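Local atomic coordinates of PTS system, IIA component (Streptococcus pneumoniae serotype 4, PDB entry 5T3U), a protein that probably takes part in phosphoryl transfer as the mannose-type IIA component of a sugar phosphotransferase system associated with fucose utilization. Residues G22-A27 and E109-Y114; E48-F53 and G79-N84; E63-N68 and L91-V96; E70-T75 and S116-E121; N103-V108 and Q128-N133. One frame throughout, in Å; residues are numbered along the deposited sequence.

Contact 1 of 5, residues G22-A27 and E109-Y114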
# COMPACT_ATOMS: atom_id res chain seq x y z
N GLY A 22 5.22 -6.61 -3.61
CA GLY A 22 5.62 -6.36 -2.23
C GLY A 22 4.44 -6.41 -1.28
O GLY A 22 4.56 -6.95 -0.17
N ALA A 23 3.30 -5.87 -1.69
CA ALA A 23 2.07 -6.01 -0.90
C ALA A 23 1.65 -7.46 -0.69
O ALA A 23 1.28 -7.85 0.42
CB ALA A 23 0.93 -5.19 -1.49
N LEU A 24 1.74 -8.29 -1.72
CA LEU A 24 1.35 -9.70 -1.54
C LEU A 24 2.28 -10.41 -0.59
O LEU A 24 1.81 -11.12 0.27
CB LEU A 24 1.32 -10.48 -2.86
CG LEU A 24 0.84 -11.94 -2.73
CD1 LEU A 24 -0.56 -12.12 -2.00
CD2 LEU A 24 0.80 -12.61 -4.11
N MET A 25 3.58 -10.24 -0.78
CA MET A 25 4.62 -10.84 0.07
C MET A 25 4.32 -10.51 1.54
O MET A 25 4.26 -11.41 2.38
CB MET A 25 5.99 -10.26 -0.33
CG MET A 25 7.16 -10.82 0.40
SD MET A 25 7.46 -10.06 2.04
CE MET A 25 9.01 -10.94 2.38
N THR A 26 4.07 -9.24 1.81
CA THR A 26 3.75 -8.79 3.17
C THR A 26 2.43 -9.38 3.66
O THR A 26 2.34 -9.83 4.80
CB THR A 26 3.70 -7.27 3.22
OG1 THR A 26 5.02 -6.77 2.98
CG2 THR A 26 3.20 -6.76 4.57
N ALA A 27 1.41 -9.39 2.80
CA ALA A 27 0.12 -9.95 3.20
C ALA A 27 0.25 -11.43 3.58
O ALA A 27 -0.43 -11.89 4.50
CB ALA A 27 -0.97 -9.77 2.07
N GLU A 109 -7.57 -8.51 4.32
CA GLU A 109 -8.96 -8.86 4.54
C GLU A 109 -9.57 -9.61 3.35
O GLU A 109 -10.34 -10.55 3.54
CB GLU A 109 -9.78 -7.58 4.80
CG GLU A 109 -11.30 -7.81 4.87
CD GLU A 109 -11.72 -8.90 5.87
OE1 GLU A 109 -11.05 -9.06 6.93
OE2 GLU A 109 -12.71 -9.62 5.60
N LEU A 110 -9.27 -9.15 2.14
CA LEU A 110 -9.78 -9.83 0.93
C LEU A 110 -9.20 -11.24 0.83
O LEU A 110 -9.93 -12.18 0.47
CB LEU A 110 -9.50 -9.00 -0.32
CG LEU A 110 -10.39 -7.75 -0.43
CD1 LEU A 110 -10.01 -6.84 -1.62
CD2 LEU A 110 -11.90 -8.14 -0.46
N ILE A 111 -7.92 -11.42 1.16
CA ILE A 111 -7.39 -12.81 1.13
C ILE A 111 -8.08 -13.69 2.19
O ILE A 111 -8.55 -14.80 1.89
CB ILE A 111 -5.86 -12.89 1.23
CG1 ILE A 111 -5.20 -12.25 0.01
CG2 ILE A 111 -5.40 -14.39 1.30
CD1 ILE A 111 -3.65 -12.01 0.18
N SER A 112 -8.20 -13.18 3.41
CA SER A 112 -8.79 -13.94 4.53
C SER A 112 -10.23 -14.37 4.28
O SER A 112 -10.68 -15.36 4.86
CB SER A 112 -8.73 -13.12 5.83
OG SER A 112 -7.39 -12.76 6.08
N SER A 113 -10.94 -13.61 3.45
CA SER A 113 -12.36 -13.82 3.23
C SER A 113 -12.69 -14.37 1.82
O SER A 113 -13.87 -14.43 1.43
CB SER A 113 -13.14 -12.53 3.51
OG SER A 113 -12.80 -11.51 2.58
N TYR A 114 -11.67 -14.80 1.08
CA TYR A 114 -11.93 -15.18 -0.32
C TYR A 114 -12.66 -16.52 -0.54
O TYR A 114 -12.99 -16.88 -1.69
CB TYR A 114 -10.71 -15.00 -1.22
CG TYR A 114 -9.48 -15.89 -1.01
CD1 TYR A 114 -9.50 -17.04 -0.22
CD2 TYR A 114 -8.28 -15.55 -1.64
CE1 TYR A 114 -8.36 -17.84 -0.09
CE2 TYR A 114 -7.16 -16.31 -1.51
CZ TYR A 114 -7.19 -17.46 -0.73
OH TYR A 114 -6.04 -18.20 -0.62
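Ile111 faces two ways: its carbonyl oxygen lies 3.2 Å above one face of the Tyr114 ring, offset toward the rim, while its side chain meets Leu24 and Ala27 of helix 19-31. Tyr114, in the loop just after helix 104-112, also has Arg38 as a cation-pi partner. The contact itself is made by aliphatic groups. Ile111 CD1 is the atom common to both pairs, 3.8 Å from Leu24 CD1 and 4.0 Å from Ala27 CB. With CG1 set beside the backbone N (chi1 -65°) and the chain extended beyond it, CD1 is carried across to the other helix. The side chains of Leu24 and Ile111 run nearly perpendicular. Alanine suits position 27 because its short methyl group lets the isoleucine tip come close to the helix. At the C-terminal end of helix 104-112, Ser113 OG donates to Glu109 O over 2.8 Å. Around the contact, Thr34 touches both Leu24 and Ile111, and Leu24 also packs on Val39 and Thr41 of strand 39-44. Ala27 rests in addition on Leu107 and Val108, so helices 19-31 and 104-112 pack together beside the parallel sheet.

Contact 2 of 5, residues E48-F53 and G79-N84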
# COMPACT_ATOMS: atom_id res chain seq x y z
N GLU A 48 8.70 -0.64 -19.71
CA GLU A 48 7.62 -1.43 -20.32
C GLU A 48 6.54 -0.50 -20.83
O GLU A 48 6.25 0.51 -20.18
CB GLU A 48 6.98 -2.41 -19.31
CG GLU A 48 7.92 -3.49 -18.81
CD GLU A 48 7.21 -4.54 -17.92
OE1 GLU A 48 6.07 -4.29 -17.43
OE2 GLU A 48 7.82 -5.63 -17.74
N ASN A 49 5.94 -0.80 -21.98
CA ASN A 49 4.87 0.05 -22.52
C ASN A 49 3.50 -0.54 -22.19
O ASN A 49 3.41 -1.70 -21.82
CB ASN A 49 5.03 0.24 -24.04
CG ASN A 49 4.92 -1.06 -24.78
OD1 ASN A 49 3.82 -1.61 -24.89
ND2 ASN A 49 6.05 -1.60 -25.23
N ILE A 50 2.45 0.27 -22.31
CA ILE A 50 1.11 -0.18 -21.98
C ILE A 50 0.52 -1.17 -22.99
O ILE A 50 -0.56 -1.74 -22.73
CB ILE A 50 0.10 1.00 -21.76
CG1 ILE A 50 0.05 1.90 -23.00
CG2 ILE A 50 0.48 1.82 -20.50
CD1 ILE A 50 -0.98 2.99 -22.93
N VAL A 51 1.21 -1.39 -24.11
CA VAL A 51 0.70 -2.28 -25.16
C VAL A 51 0.96 -3.71 -24.73
O VAL A 51 0.03 -4.52 -24.72
CB VAL A 51 1.27 -1.93 -26.59
CG1 VAL A 51 0.98 -3.07 -27.60
CG2 VAL A 51 0.73 -0.59 -27.06
N GLU A 52 2.20 -4.01 -24.34
CA GLU A 52 2.51 -5.34 -23.79
C GLU A 52 1.81 -5.59 -22.44
O GLU A 52 1.25 -6.66 -22.20
CB GLU A 52 4.03 -5.57 -23.67
CG GLU A 52 4.74 -4.78 -22.54
CD GLU A 52 6.25 -4.58 -22.76
OE1 GLU A 52 6.73 -3.41 -22.77
OE2 GLU A 52 6.97 -5.59 -22.92
N PHE A 53 1.82 -4.58 -21.56
CA PHE A 53 1.23 -4.69 -20.22
C PHE A 53 -0.28 -5.05 -20.27
O PHE A 53 -0.77 -5.92 -19.55
CB PHE A 53 1.47 -3.37 -19.46
CG PHE A 53 0.68 -3.25 -18.19
CD1 PHE A 53 -0.49 -2.50 -18.16
CD2 PHE A 53 1.09 -3.90 -17.02
CE1 PHE A 53 -1.24 -2.39 -16.99
CE2 PHE A 53 0.36 -3.78 -15.83
CZ PHE A 53 -0.80 -3.04 -15.80
N GLY A 79 -6.17 6.74 -12.15
CA GLY A 79 -5.44 7.47 -13.21
C GLY A 79 -4.06 6.88 -13.47
O GLY A 79 -3.35 7.37 -14.31
N GLY A 80 -3.68 5.85 -12.73
CA GLY A 80 -2.52 5.03 -13.11
C GLY A 80 -2.89 4.09 -14.28
O GLY A 80 -4.07 3.88 -14.54
N SER A 81 -1.88 3.53 -14.95
CA SER A 81 -2.14 2.69 -16.13
C SER A 81 -2.81 1.35 -15.74
O SER A 81 -3.75 0.95 -16.43
CB SER A 81 -0.88 2.43 -16.96
OG SER A 81 -0.36 3.64 -17.51
N PRO A 82 -2.37 0.68 -14.64
CA PRO A 82 -3.13 -0.51 -14.23
C PRO A 82 -4.63 -0.22 -14.05
O PRO A 82 -5.48 -0.99 -14.55
CB PRO A 82 -2.48 -0.90 -12.87
CG PRO A 82 -1.05 -0.41 -13.02
CD PRO A 82 -1.20 0.91 -13.75
N ASN A 83 -4.96 0.88 -13.39
CA ASN A 83 -6.38 1.19 -13.23
C ASN A 83 -7.05 1.54 -14.55
O ASN A 83 -8.19 1.16 -14.75
CB ASN A 83 -6.63 2.33 -12.26
CG ASN A 83 -8.02 2.28 -11.68
OD1 ASN A 83 -8.89 3.08 -12.03
ND2 ASN A 83 -8.25 1.34 -10.81
N ASN A 84 -6.36 2.30 -15.43
CA ASN A 84 -6.95 2.68 -16.72
C ASN A 84 -7.31 1.45 -17.56
O ASN A 84 -8.40 1.36 -18.14
CB ASN A 84 -6.01 3.58 -17.53
CG ASN A 84 -5.89 4.99 -16.96
OD1 ASN A 84 -6.78 5.49 -16.25
ND2 ASN A 84 -4.79 5.64 -17.29
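At the C-terminal edge of the parallel sheet, beside His16, probably the phosphorylated histidine by analogy with other mannose-type IIA proteins, Ile50 and Phe53 meet Ser81 and Pro82 where helices 50-65 and 81-90 both begin. Ile50 CG2 comes within 3.6 Å of Ser81 OG in a van der Waals contact. That branch sits beside the backbone N because CG1 takes the crowded position between N and the carbonyl carbon (chi1 57°). One turn further on, the side chains of Phe53 and Pro82 stand nearly at right angles: Phe53 CZ is 3.8 Å from Pro82 CG, and Pro82 CA lies at the ring edge, near its plane. Proline fits this second position of helix 81-90, since a first-turn residue needs no N-H for helical bonding and its ring offers an apolar surface to the edge of the phenylalanine. Phe53 also packs on Leu42 and Leu44. Helix 50-65 opens with a capping box. Asn49 OD1 accepts from Glu52 N at 2.9 Å and from Val51 N at 2.7 Å, while Glu52 OE1 receives Asn49 N at 2.8 Å on its anti lone pair. A polyethylene glycol molecule, probably from the crystallisation liquor, lies near Ser81. Helices starting side by side just beyond the C-terminal ends of parallel strands are typical of doubly wound alpha/beta folds; here both lie on the same side of the sheet.

Contact 3 of 5, residues E63-N68 and L91-V96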
# COMPACT_ATOMS: atom_id res chain seq x y z
N GLU A 63 -7.70 -15.66 -16.67
CA GLU A 63 -7.27 -16.92 -16.06
C GLU A 63 -7.75 -17.11 -14.62
O GLU A 63 -8.04 -18.23 -14.20
CB GLU A 63 -5.77 -17.10 -16.19
CG GLU A 63 -5.39 -17.46 -17.63
CD GLU A 63 -3.92 -17.25 -17.93
OE1 GLU A 63 -3.63 -16.82 -19.07
OE2 GLU A 63 -3.06 -17.50 -17.04
N LEU A 64 -7.87 -16.02 -13.89
CA LEU A 64 -8.39 -16.08 -12.54
C LEU A 64 -9.87 -16.42 -12.61
O LEU A 64 -10.38 -17.16 -11.77
CB LEU A 64 -8.09 -14.78 -11.76
CG LEU A 64 -6.66 -14.70 -11.16
CD1 LEU A 64 -6.35 -13.30 -10.58
CD2 LEU A 64 -6.40 -15.79 -10.09
N LEU A 65 -10.57 -15.91 -13.63
CA LEU A 65 -11.99 -16.26 -13.81
C LEU A 65 -12.26 -17.73 -14.20
O LEU A 65 -13.41 -18.22 -14.04
CB LEU A 65 -12.72 -15.28 -14.76
CG LEU A 65 -12.98 -13.85 -14.27
CD1 LEU A 65 -13.24 -12.90 -15.47
CD2 LEU A 65 -14.12 -13.77 -13.24
N ASP A 66 -11.24 -18.43 -14.67
CA ASP A 66 -11.40 -19.86 -14.94
C ASP A 66 -11.55 -20.65 -13.66
O ASP A 66 -12.10 -21.75 -13.70
CB ASP A 66 -10.22 -20.45 -15.72
CG ASP A 66 -10.08 -19.90 -17.11
OD1 ASP A 66 -11.11 -19.59 -17.74
OD2 ASP A 66 -8.92 -19.78 -17.57
N SER A 67 -11.06 -20.09 -12.54
CA SER A 67 -10.97 -20.77 -11.24
C SER A 67 -11.75 -20.12 -10.13
O SER A 67 -11.77 -20.62 -9.01
CB SER A 67 -9.52 -20.78 -10.74
OG SER A 67 -8.72 -21.60 -11.55
N ASN A 68 -12.35 -18.97 -10.42
CA ASN A 68 -13.05 -18.22 -9.38
C ASN A 68 -14.28 -17.66 -10.01
O ASN A 68 -14.23 -17.31 -11.18
CB ASN A 68 -12.17 -17.05 -8.87
CG ASN A 68 -10.88 -17.50 -8.25
OD1 ASN A 68 -9.85 -17.56 -8.92
ND2 ASN A 68 -10.92 -17.85 -6.99
N LEU A 91 -14.99 -2.98 -18.04
CA LEU A 91 -15.97 -1.97 -17.68
C LEU A 91 -17.32 -2.52 -17.25
O LEU A 91 -17.82 -2.16 -16.18
CB LEU A 91 -16.18 -0.96 -18.82
CG LEU A 91 -17.16 0.18 -18.54
CD1 LEU A 91 -16.69 1.06 -17.36
CD2 LEU A 91 -17.40 1.01 -19.80
N ASN A 92 -17.92 -3.37 -18.09
CA ASN A 92 -19.26 -3.86 -17.85
C ASN A 92 -19.30 -5.33 -17.43
O ASN A 92 -20.39 -5.91 -17.34
CB ASN A 92 -20.18 -3.63 -19.07
CG ASN A 92 -20.42 -2.14 -19.36
OD1 ASN A 92 -20.36 -1.71 -20.52
ND2 ASN A 92 -20.69 -1.37 -18.34
N LEU A 93 -18.14 -5.95 -17.17
CA LEU A 93 -18.13 -7.30 -16.63
C LEU A 93 -18.37 -7.31 -15.13
O LEU A 93 -17.47 -7.00 -14.33
CB LEU A 93 -16.86 -8.05 -17.00
CG LEU A 93 -16.82 -9.56 -16.69
CD1 LEU A 93 -18.02 -10.34 -17.26
CD2 LEU A 93 -15.54 -10.15 -17.22
N ASP A 94 -19.61 -7.61 -14.73
CA ASP A 94 -19.98 -7.55 -13.33
C ASP A 94 -19.18 -8.47 -12.39
O ASP A 94 -19.06 -8.19 -11.20
CB ASP A 94 -21.47 -7.84 -13.16
CG ASP A 94 -22.36 -6.72 -13.70
OD1 ASP A 94 -21.89 -5.58 -13.95
OD2 ASP A 94 -23.56 -7.01 -13.88
N SER A 95 -18.63 -9.56 -12.93
CA SER A 95 -17.84 -10.49 -12.11
C SER A 95 -16.45 -9.91 -11.74
O SER A 95 -15.71 -10.51 -10.96
CB SER A 95 -17.64 -11.80 -12.84
OG SER A 95 -16.94 -11.54 -14.03
N VAL A 96 -16.11 -8.75 -12.29
CA VAL A 96 -14.80 -8.14 -12.00
C VAL A 96 -15.00 -6.82 -11.29
O VAL A 96 -15.57 -5.89 -11.86
CB VAL A 96 -13.97 -7.91 -13.27
CG1 VAL A 96 -12.67 -7.13 -12.95
CG2 VAL A 96 -13.64 -9.24 -13.95
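Leu65, near the end of helix 50-65, reaches across to Leu93, Ser95 and Val96. Its CB already points toward them; chi1 (-70°), with CG beside the backbone N and anti to the carbonyl carbon, carries CG outward, and the fork there parts the two methyl groups toward different partners. CD1 is shared by two of them: Leu93 CD2 at 4.0 Å, where the leucines meet tip to tip, and Val96 CG2, likewise at 4.0 Å, where the side chains lie crosswise. CD2 goes to the serine instead, 3.7 Å from Ser95 OG and 4.1 Å from Ser95 CB. The branched end of leucine thus covers three residues that are close in sequence. They are brought together by a type I beta turn from Leu93 to Val96, closed by Val96 N donating to Leu93 O over 3.0 Å. Serine is small enough to sit in this turn against a methyl group, whereas Val96, already in strand 96-100, is buried and packs on Val73. Leu65 packs as well on Val71 of strand 68-75, and Ser95 has a backbone bond with the same valine. With no hydrogen bond between the two segments, helix end and turn are held to each other by dispersion and the burial of methyl groups, an adhesion that depends on shape more than on direction.

Contact 4 of 5, residues E70-T75 and S116-E121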
# COMPACT_ATOMS: atom_id res chain seq x y z
N GLU A 70 -15.78 -14.73 -9.16
CA GLU A 70 -15.52 -13.31 -9.30
C GLU A 70 -14.03 -13.01 -9.14
O GLU A 70 -13.27 -13.84 -8.62
CB GLU A 70 -16.21 -12.57 -8.19
CG GLU A 70 -17.69 -12.69 -8.11
CD GLU A 70 -18.17 -12.09 -6.82
OE1 GLU A 70 -17.33 -11.62 -6.00
OE2 GLU A 70 -19.40 -12.09 -6.61
N VAL A 71 -13.62 -11.82 -9.58
CA VAL A 71 -12.26 -11.33 -9.33
C VAL A 71 -12.32 -9.87 -8.81
O VAL A 71 -13.06 -9.04 -9.34
CB VAL A 71 -11.38 -11.47 -10.60
CG1 VAL A 71 -10.01 -10.77 -10.43
CG2 VAL A 71 -11.18 -12.92 -10.94
N ILE A 72 -11.56 -9.59 -7.76
CA ILE A 72 -11.30 -8.21 -7.35
C ILE A 72 -9.91 -7.83 -7.84
O ILE A 72 -8.92 -8.51 -7.58
CB ILE A 72 -11.48 -8.02 -5.81
CG1 ILE A 72 -12.89 -8.45 -5.40
CG2 ILE A 72 -11.28 -6.50 -5.38
CD1 ILE A 72 -13.09 -8.47 -3.92
N VAL A 73 -9.86 -6.77 -8.63
CA VAL A 73 -8.63 -6.15 -9.05
C VAL A 73 -8.33 -5.02 -8.07
O VAL A 73 -9.16 -4.11 -7.86
CB VAL A 73 -8.75 -5.58 -10.50
CG1 VAL A 73 -7.44 -4.95 -10.96
CG2 VAL A 73 -9.17 -6.68 -11.49
N LEU A 74 -7.15 -5.08 -7.46
CA LEU A 74 -6.65 -3.98 -6.62
C LEU A 74 -5.61 -3.23 -7.41
O LEU A 74 -4.67 -3.83 -7.94
CB LEU A 74 -6.04 -4.51 -5.33
CG LEU A 74 -6.94 -5.35 -4.42
CD1 LEU A 74 -6.16 -5.74 -3.14
CD2 LEU A 74 -8.27 -4.65 -4.08
N THR A 75 -5.79 -1.91 -7.54
CA THR A 75 -4.80 -1.10 -8.24
C THR A 75 -4.23 -0.01 -7.31
O THR A 75 -4.86 0.39 -6.33
CB THR A 75 -5.37 -0.46 -9.50
OG1 THR A 75 -6.37 0.47 -9.11
CG2 THR A 75 -5.97 -1.55 -10.48
N SER A 116 -15.37 -16.99 1.41
CA SER A 116 -16.56 -16.64 2.15
C SER A 116 -17.43 -15.66 1.36
O SER A 116 -16.97 -15.03 0.41
CB SER A 116 -16.15 -16.07 3.51
OG SER A 116 -17.26 -15.47 4.16
N LYS A 117 -18.70 -15.56 1.75
CA LYS A 117 -19.55 -14.43 1.35
C LYS A 117 -18.97 -13.16 1.96
O LYS A 117 -18.51 -13.16 3.11
CB LYS A 117 -20.99 -14.61 1.88
CG LYS A 117 -22.00 -15.11 0.84
CD LYS A 117 -23.38 -15.33 1.45
CE LYS A 117 -24.49 -15.36 0.37
NZ LYS A 117 -25.88 -15.26 0.98
N ILE A 118 -18.99 -12.06 1.20
CA ILE A 118 -18.51 -10.79 1.77
C ILE A 118 -19.48 -9.64 1.52
O ILE A 118 -20.32 -9.70 0.63
CB ILE A 118 -17.11 -10.40 1.23
CG1 ILE A 118 -17.16 -10.16 -0.28
CG2 ILE A 118 -16.10 -11.45 1.60
CD1 ILE A 118 -15.94 -9.43 -0.85
N ASN A 119 -19.34 -8.58 2.33
CA ASN A 119 -19.90 -7.28 2.01
C ASN A 119 -18.73 -6.37 1.59
O ASN A 119 -18.00 -5.87 2.44
CB ASN A 119 -20.65 -6.74 3.24
CG ASN A 119 -21.29 -5.39 3.00
OD1 ASN A 119 -20.88 -4.61 2.13
ND2 ASN A 119 -22.33 -5.11 3.76
N LEU A 120 -18.57 -6.17 0.28
CA LEU A 120 -17.43 -5.43 -0.26
C LEU A 120 -17.43 -3.96 0.15
O LEU A 120 -16.36 -3.38 0.37
CB LEU A 120 -17.36 -5.57 -1.80
CG LEU A 120 -16.11 -4.94 -2.47
CD1 LEU A 120 -14.79 -5.49 -1.89
CD2 LEU A 120 -16.10 -5.08 -4.02
N GLU A 121 -18.62 -3.36 0.25
CA GLU A 121 -18.71 -1.96 0.66
C GLU A 121 -18.13 -1.80 2.05
O GLU A 121 -17.37 -0.85 2.30
CB GLU A 121 -20.16 -1.45 0.60
CG GLU A 121 -20.68 -1.27 -0.87
CD GLU A 121 -20.70 -2.61 -1.65
OE1 GLU A 121 -21.33 -3.60 -1.15
OE2 GLU A 121 -20.06 -2.68 -2.75
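Ile72 meets Ile118 and Leu120 through one atom, its terminal CD1. The isoleucine stands with CG1 beside the backbone N and CG2 anti to that N (chi1 -56°), and its outer torsion is extended, so CD1 is pushed well clear of the strand. There it comes 4.0 Å from Leu120 CD1, the two side chains passing one another as they run opposite ways. Leu120 reaches this place because CG is turned away from its own N toward the carbonyl side (chi1 -174°). Ile118 adopts another conformation: its CG1 stands between the backbone N and the carbonyl carbon (chi1 64°), which turns CD1 to Ile72 CD1 at 4.3 Å, a looser touch. Strand 68-75 is an inner strand of the parallel sheet, and its side chains alternate as in other alpha/beta proteins: Val71 and Val73 face helix 50-65, whereas Ile72 and Leu74 face helix 104-112. Beta-branched residues such as Val71, Ile72 and Val73 are well suited to such extended backbone, and the longer reach of isoleucine allows it to meet the start of helix 120-129 as well as Leu110. Arg9 also borders this area, touching both isoleucines and donating to Ser116 O. Before the helix, Ser116 OG gives a hydrogen bond to Lys117 O at 2.8 Å, tilted from the carbonyl plane. Asparagine suits the N-cap at position 119, where its OD1 accepts from Glu122 N. On the dimer side, Leu120 packs against Asn133 of the second subunit, and Glu121 against Gln136 of that subunit.

Contact 5 of 5, residues N103-V108 and Q128-N133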
# COMPACT_ATOMS: atom_id res chain seq x y z
N ASN A 103 -4.42 -0.69 0.39
CA ASN A 103 -3.41 -0.75 1.43
C ASN A 103 -3.30 -2.20 1.94
O ASN A 103 -3.99 -3.09 1.44
CB ASN A 103 -3.73 0.27 2.56
CG ASN A 103 -5.10 0.07 3.16
OD1 ASN A 103 -5.79 -0.91 2.84
ND2 ASN A 103 -5.52 1.00 4.04
N ILE A 104 -2.41 -2.45 2.89
CA ILE A 104 -2.23 -3.82 3.39
C ILE A 104 -3.52 -4.32 4.06
O ILE A 104 -3.95 -5.43 3.79
CB ILE A 104 -0.95 -3.95 4.26
CG1 ILE A 104 0.25 -4.15 3.35
CG2 ILE A 104 -1.04 -5.10 5.33
CD1 ILE A 104 0.29 -5.48 2.60
N PRO A 105 -4.18 -3.49 4.88
CA PRO A 105 -5.44 -3.97 5.50
C PRO A 105 -6.52 -4.48 4.52
O PRO A 105 -7.15 -5.51 4.80
CB PRO A 105 -5.95 -2.75 6.25
CG PRO A 105 -4.66 -2.03 6.66
CD PRO A 105 -3.79 -2.17 5.44
N LEU A 106 -6.73 -3.78 3.40
CA LEU A 106 -7.63 -4.27 2.34
C LEU A 106 -7.18 -5.62 1.79
O LEU A 106 -7.97 -6.58 1.72
CB LEU A 106 -7.74 -3.25 1.19
CG LEU A 106 -8.78 -3.58 0.07
CD1 LEU A 106 -10.19 -3.84 0.59
CD2 LEU A 106 -8.82 -2.44 -0.94
N LEU A 107 -5.90 -5.72 1.39
CA LEU A 107 -5.39 -6.94 0.77
C LEU A 107 -5.52 -8.13 1.73
O LEU A 107 -6.08 -9.16 1.37
CB LEU A 107 -3.95 -6.78 0.23
CG LEU A 107 -3.36 -8.05 -0.44
CD1 LEU A 107 -4.29 -8.63 -1.56
CD2 LEU A 107 -1.93 -7.80 -0.98
N VAL A 108 -5.04 -7.96 2.96
CA VAL A 108 -5.19 -8.98 3.99
C VAL A 108 -6.63 -9.45 4.19
O VAL A 108 -6.88 -10.65 4.26
CB VAL A 108 -4.61 -8.50 5.36
CG1 VAL A 108 -5.03 -9.48 6.50
CG2 VAL A 108 -3.11 -8.39 5.26
N GLN A 128 -10.49 2.00 4.35
CA GLN A 128 -10.31 3.46 4.44
C GLN A 128 -10.04 3.90 5.89
O GLN A 128 -9.14 4.69 6.14
CB GLN A 128 -11.53 4.24 3.91
CG GLN A 128 -11.79 4.04 2.41
CD GLN A 128 -13.12 4.62 1.97
OE1 GLN A 128 -14.06 4.71 2.76
NE2 GLN A 128 -13.21 5.00 0.68
N ASN A 129 -10.79 3.34 6.83
CA ASN A 129 -10.65 3.68 8.23
C ASN A 129 -9.39 3.11 8.84
O ASN A 129 -9.02 3.53 9.92
CB ASN A 129 -11.85 3.15 9.03
CG ASN A 129 -13.11 4.04 8.89
OD1 ASN A 129 -13.03 5.20 8.48
ND2 ASN A 129 -14.26 3.47 9.24
N SER A 130 -8.78 2.12 8.17
CA SER A 130 -7.49 1.56 8.59
C SER A 130 -6.26 2.43 8.23
O SER A 130 -5.15 2.15 8.69
CB SER A 130 -7.29 0.20 7.97
OG SER A 130 -8.20 -0.74 8.51
N LEU A 131 -6.46 3.42 7.38
CA LEU A 131 -5.45 4.43 7.11
C LEU A 131 -5.71 5.63 8.03
O LEU A 131 -6.70 6.35 7.86
CB LEU A 131 -5.52 4.86 5.64
CG LEU A 131 -4.35 5.69 5.07
CD1 LEU A 131 -4.41 5.73 3.54
CD2 LEU A 131 -4.32 7.11 5.64
N PHE A 132 -4.84 5.83 9.03
CA PHE A 132 -5.09 6.91 9.97
C PHE A 132 -3.85 7.37 10.74
O PHE A 132 -2.89 6.63 10.90
CB PHE A 132 -6.21 6.53 10.97
CG PHE A 132 -5.88 5.34 11.86
CD1 PHE A 132 -6.16 4.04 11.44
CD2 PHE A 132 -5.33 5.53 13.13
CE1 PHE A 132 -5.90 2.93 12.29
CE2 PHE A 132 -5.06 4.45 13.97
CZ PHE A 132 -5.34 3.14 13.55
N ASN A 133 -3.93 8.59 11.26
CA ASN A 133 -2.86 9.16 12.08
C ASN A 133 -2.98 8.50 13.45
O ASN A 133 -3.99 8.68 14.15
CB ASN A 133 -3.05 10.67 12.13
CG ASN A 133 -2.06 11.39 13.05
OD1 ASN A 133 -1.65 10.87 14.09
ND2 ASN A 133 -1.70 12.61 12.66
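Pro105 and Ser130 touch where the start of helix 104-112 meets the chain leaving helix 120-129. The latter leads into a C-terminal arm whose strand 132-133 pairs antiparallel with a strand of the second subunit, consistent with the exchanged strands of mannose-type IIA dimers. The proline ring presents its CB-CG side to the serine: Pro105 CB and CG are each 3.7 Å from Ser130 CB, and Ser130 OG is 3.8 Å from Pro105 CB. Proline again suits a first helical turn, here offering a rigid apolar surface, and serine is small enough to fit against it. Ser130 OG lies beside its own backbone N and bonds to Asn126 O of the preceding helical turn. Asn103 approaches Leu131 at a slant, its ND2 coming 4.2 Å from Leu131 CB. With chi1 at 57°, the asparagine curls back over its helix, and OD1 accepts from Leu106 N at 3.1 Å with a nearly straight N-H...O angle of 166°. The amide thereby caps the helix through its oxygen while its nitrogen faces the other way, toward the interface. That nitrogen, ND2, donates both to Ala127 O of the same chain and to Gly101 O of the second subunit.

How the contacts relate
From the N terminus, contact 1 closes the longest span, from helix 19-31 to the end of helix 104-112. Nested within it are contact 2, which joins the starts of helices 50-65 and 81-90, and contact 3, which joins the far end of helix 50-65 to the turn before strand 96-100; these two cross. Contact 4 starts on strand 68-75 and runs on to the start of helix 120-129, crossing all the others. Contact 5 opens after contacts 2 and 3 have closed, crosses contacts 1 and 4, and leads to the dimer arm. Contacts 1, 4 and 5 meet around helix 104-112, while contacts 2 and 3 involve helix 50-65.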